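Local coordinates for protein uncharacterized aldehyde dehydrogenase AldY (Bacillus subtilis, PDB 4DNG) that probably oxidises aldehydes to carboxylates with NAD+ as an aldehyde dehydrogenase, and may contribute to protecting the cell against ethanol stress, at residues L159-R162 against S163-A167; G236-I239 against G240-A243. One frame throughout, in Å; residues are numbered along the deposited sequence.

Contact 1 (L159-R162 against S163-A167); sequences LSMR and SIAPA
M161 reaches forward along its helix to A165, and the sulfur does the touching: SD of M161 lies 3.8 Å from the CB of A165. The first torsion explains the approach, since CG stands anti to the backbone N (chi1 -177°) and the chain then bends at chi2 and chi3, folding SD back beside the next turn. I164 reaches back the other way, its CD1 4.1 Å from the CB of S160. This apolar side is tight and buried: M161 and I164 bear on I190 of helix 183-196, A165 on L112 of helix 98-118. The backbone beneath is kinked. The carbonyl O of S160 accepts from two amides, I164 N at 2.9 Å within the carbonyl plane and S163 N from above that plane, an i to i+3 bond that replaces the usual bond to L159. P166 has no amide hydrogen, and its CG instead sits 3.3 Å from the O of R162. Helix 156-169 is the crossover of a right-handed beta-alpha-beta unit between strands 135-150 and 173-177, as in the Rossmann-like NAD-binding domain of aldehyde dehydrogenases. Its other side is looser and polar. The carbonyl of L159, which S163 N has left, takes a water instead: the water donates to L159 O at 2.7 Å and is hydrogen-bonded to S163 OG, also at 2.7 Å, while S163 OG has S228 as a further partner. On this side the guanidinium of the partly exposed R162 forms a long, weak ion pair with E253, a predicted active-site residue.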
loop_
_atom_site.group_PDB
_atom_site.type_symbol
_atom_site.label_atom_id
_atom_site.label_comp_id
_atom_site.label_asym_id
_atom_site.label_seq_id
_atom_site.Cartn_x
_atom_site.Cartn_y
_atom_site.Cartn_z
ATOM N N LEU A 159 -19.549 -5.885 4.656
ATOM C CA LEU A 159 -18.378 -5.327 3.974
ATOM C C LEU A 159 -18.299 -3.808 4.063
ATOM O O LEU A 159 -17.230 -3.272 4.279
ATOM C CB LEU A 159 -18.315 -5.777 2.495
ATOM C CG LEU A 159 -18.039 -7.269 2.232
ATOM C CD1 LEU A 159 -17.948 -7.581 0.744
ATOM C CD2 LEU A 159 -16.785 -7.769 2.949
ATOM N N SER A 160 -19.428 -3.130 3.869
ATOM C CA SER A 160 -19.531 -1.711 4.122
ATOM C C SER A 160 -19.025 -1.370 5.537
ATOM O O SER A 160 -18.137 -0.521 5.707
ATOM C CB SER A 160 -20.989 -1.242 3.931
ATOM O OG SER A 160 -21.411 -1.421 2.578
ATOM N N MET A 161 -19.572 -2.028 6.556
ATOM C CA MET A 161 -19.206 -1.683 7.928
ATOM C C MET A 161 -17.734 -2.046 8.200
ATOM O O MET A 161 -17.070 -1.445 9.054
ATOM C CB MET A 161 -20.137 -2.387 8.902
ATOM C CG MET A 161 -19.908 -2.058 10.354
ATOM S SD MET A 161 -20.443 -0.371 10.551
ATOM C CE MET A 161 -22.222 -0.609 10.606
ATOM N N ARG A 162 -17.203 -2.999 7.440
ATOM C CA ARG A 162 -15.784 -3.348 7.583
ATOM C C ARG A 162 -14.898 -2.154 7.248
ATOM O O ARG A 162 -13.744 -2.120 7.650
ATOM C CB ARG A 162 -15.410 -4.570 6.753
ATOM C CG ARG A 162 -14.119 -5.227 7.179
ATOM C CD ARG A 162 -13.595 -6.155 6.095
ATOM N NE ARG A 162 -13.304 -5.419 4.869
ATOM C CZ ARG A 162 -13.195 -5.983 3.669
ATOM N NH1 ARG A 162 -12.934 -5.240 2.600
ATOM N NH2 ARG A 162 -13.361 -7.290 3.536
ATOM N N SER A 163 -15.441 -1.159 6.549
ATOM C CA SER A 163 -14.667 0.047 6.290
ATOM C C SER A 163 -15.191 1.250 7.036
ATOM O O SER A 163 -14.420 2.119 7.462
ATOM C CB SER A 163 -14.586 0.354 4.798
ATOM O OG SER A 163 -14.008 -0.745 4.132
ATOM N N ILE A 164 -16.502 1.326 7.171
ATOM C CA ILE A 164 -17.105 2.457 7.851
ATOM C C ILE A 164 -16.633 2.543 9.321
ATOM O O ILE A 164 -16.159 3.591 9.772
ATOM C CB ILE A 164 -18.636 2.422 7.713
ATOM C CG1 ILE A 164 -19.019 2.733 6.260
ATOM C CG2 ILE A 164 -19.275 3.363 8.713
ATOM C CD1 ILE A 164 -20.432 2.351 5.869
ATOM N N ALA A 165 -16.694 1.432 10.044
ATOM C CA ALA A 165 -16.507 1.511 11.507
ATOM C C ALA A 165 -15.062 1.830 11.964
ATOM O O ALA A 165 -14.863 2.698 12.805
ATOM C CB ALA A 165 -17.072 0.270 12.201
ATOM N N PRO A 166 -14.048 1.141 11.409
ATOM C CA PRO A 166 -12.675 1.588 11.706
ATOM C C PRO A 166 -12.388 3.030 11.264
ATOM O O PRO A 166 -11.765 3.796 12.002
ATOM C CB PRO A 166 -11.799 0.615 10.913
ATOM C CG PRO A 166 -12.732 -0.213 10.082
ATOM C CD PRO A 166 -14.066 -0.177 10.755
ATOM N N ALA A 167 -12.854 3.402 10.078
ATOM C CA ALA A 167 -12.682 4.763 9.592
ATOM C C ALA A 167 -13.139 5.781 10.631
ATOM O O ALA A 167 -12.373 6.654 11.056
ATOM C CB ALA A 167 -13.456 4.961 8.306
HETATM O O HOH W 1 -14.569 -3.290 3.591
#

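Contact 2 (G236-I239 against G240-A243); sequences GRHI and GEIA
G236 and G240 open a run of i to i+4 bonds, G240 N to G236 O, E241 N to R237 O, a weak I242 N to H238 O, and A243 N to I239 O at 2.7 Å, which make an unbroken stretch of about two alpha-helical turns. Among the side chains, H238 and I242 meet through a CH-pi contact. CD1 of I242 lies over one face of the imidazole, 3.9 Å from the H238 ring centroid and 23° off the ring normal, displaced toward the rim, with NE2 of H238 its nearest ring atom at 3.6 Å. The ring is placed there by a CG anti to the backbone N (chi1 -174°), and its rotation is further fixed by the hydrogen bond from H238 NE2 to D216. E241 comes to the ring differently: its carboxylate is turned 69° from the imidazole plane, and OE2 of E241 stays 4.1 Å from ND1 of H238, too far for a direct bond, though it could still influence the ring's protonation. The other carboxylate oxygen, OE1, makes a salt bridge to R245 of the second subunit, where E241 also meets its own counterpart, so this partly exposed face belongs to the dimer interface. On the buried side I239 and A243 lie one turn apart in a loose apolar contact, I239 CG2 4.4 Å from A243 CB. G236 is, by similarity, the last residue of the NAD(+)-binding segment at the start of the helix. Helix 233-246 links strands 226-231 and 249-254; I239 packs on I227 and F229 of the first, while L219 of helix 217-220 receives H238, I239 and I242.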
loop_
_atom_site.group_PDB
_atom_site.type_symbol
_atom_site.label_atom_id
_atom_site.label_comp_id
_atom_site.label_asym_id
_atom_site.label_seq_id
_atom_site.Cartn_x
_atom_site.Cartn_y
_atom_site.Cartn_z
ATOM N N GLY A 236 -10.662 -3.870 -9.934
ATOM C CA GLY A 236 -9.461 -3.779 -9.093
ATOM C C GLY A 236 -8.254 -3.189 -9.822
ATOM O O GLY A 236 -7.642 -2.233 -9.345
ATOM N N ARG A 237 -7.910 -3.736 -10.989
ATOM C CA ARG A 237 -6.749 -3.231 -11.706
ATOM C C ARG A 237 -6.950 -1.761 -12.065
ATOM O O ARG A 237 -6.015 -0.956 -12.005
ATOM C CB ARG A 237 -6.454 -4.079 -12.953
ATOM C CG ARG A 237 -6.251 -5.564 -12.644
ATOM C CD ARG A 237 -5.798 -6.387 -13.848
ATOM N NE ARG A 237 -4.799 -7.302 -13.344
ATOM C CZ ARG A 237 -4.965 -8.601 -13.191
ATOM N NH1 ARG A 237 -3.982 -9.308 -12.676
ATOM N NH2 ARG A 237 -6.085 -9.182 -13.574
ATOM N N HIS A 238 -8.185 -1.419 -12.423
ATOM C CA HIS A 238 -8.561 -0.056 -12.782
ATOM C C HIS A 238 -8.404 0.865 -11.586
ATOM O O HIS A 238 -7.909 1.988 -11.712
ATOM C CB HIS A 238 -9.997 -0.083 -13.317
ATOM C CG HIS A 238 -10.508 1.234 -13.879
ATOM N ND1 HIS A 238 -10.169 1.685 -15.098
ATOM C CD2 HIS A 238 -11.425 2.158 -13.359
ATOM C CE1 HIS A 238 -10.788 2.860 -15.324
ATOM N NE2 HIS A 238 -11.570 3.134 -14.264
ATOM N N ILE A 239 -8.808 0.407 -10.410
ATOM C CA ILE A 239 -8.582 1.180 -9.196
ATOM C C ILE A 239 -7.081 1.280 -8.887
ATOM O O ILE A 239 -6.564 2.360 -8.601
ATOM C CB ILE A 239 -9.314 0.553 -8.003
ATOM C CG1 ILE A 239 -10.803 0.669 -8.243
ATOM C CG2 ILE A 239 -8.865 1.216 -6.686
ATOM C CD1 ILE A 239 -11.632 -0.248 -7.384
ATOM N N GLY A 240 -6.384 0.155 -8.970
ATOM C CA GLY A 240 -4.952 0.110 -8.655
ATOM C C GLY A 240 -4.128 1.086 -9.465
ATOM O O GLY A 240 -3.177 1.692 -8.972
ATOM N N GLU A 241 -4.509 1.255 -10.717
ATOM C CA GLU A 241 -3.791 2.156 -11.588
ATOM C C GLU A 241 -4.074 3.609 -11.196
ATOM O O GLU A 241 -3.153 4.423 -11.072
ATOM C CB GLU A 241 -4.181 1.826 -13.020
ATOM C CG GLU A 241 -4.049 2.902 -14.078
ATOM C CD GLU A 241 -4.991 2.625 -15.233
ATOM O OE1 GLU A 241 -4.529 2.443 -16.376
ATOM O OE2 GLU A 241 -6.211 2.548 -14.974
ATOM N N ILE A 242 -5.340 3.924 -10.957
ATOM C CA ILE A 242 -5.725 5.298 -10.645
ATOM C C ILE A 242 -5.194 5.692 -9.283
ATOM O O ILE A 242 -4.648 6.777 -9.124
ATOM C CB ILE A 242 -7.254 5.519 -10.689
ATOM C CG1 ILE A 242 -7.731 5.564 -12.132
ATOM C CG2 ILE A 242 -7.651 6.803 -9.955
ATOM C CD1 ILE A 242 -9.142 5.043 -12.323
ATOM N N ALA A 243 -5.355 4.804 -8.310
ATOM C CA ALA A 243 -4.931 5.081 -6.947
ATOM C C ALA A 243 -3.408 5.019 -6.836
ATOM O O ALA A 243 -2.797 5.815 -6.123
ATOM C CB ALA A 243 -5.605 4.119 -5.976
#

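In the fold
From the N terminus, strand 135-150 leads into helix 156-169, which holds contact 1, and the chain continues into the parallel strand 173-177. After helix 183-196 and strand 204-206 it reaches strand 226-231 and then helix 233-246, which holds contact 2, before strand 249-254. Each contact lies within one continuous helix, so neither closes a loop; they follow in series, neither nested nor crossing. The centres of contacts 1 and 2 are about 20 Å apart. The nearest atoms of contacts 1 and 2 are about 11 Å apart. The connection is the shared sheet: strands 135-150 and 226-231 pair in parallel, and both helices pack on the latter, contact 1 at T230 and contact 2 at residues of the other parity, consistent with opposite faces.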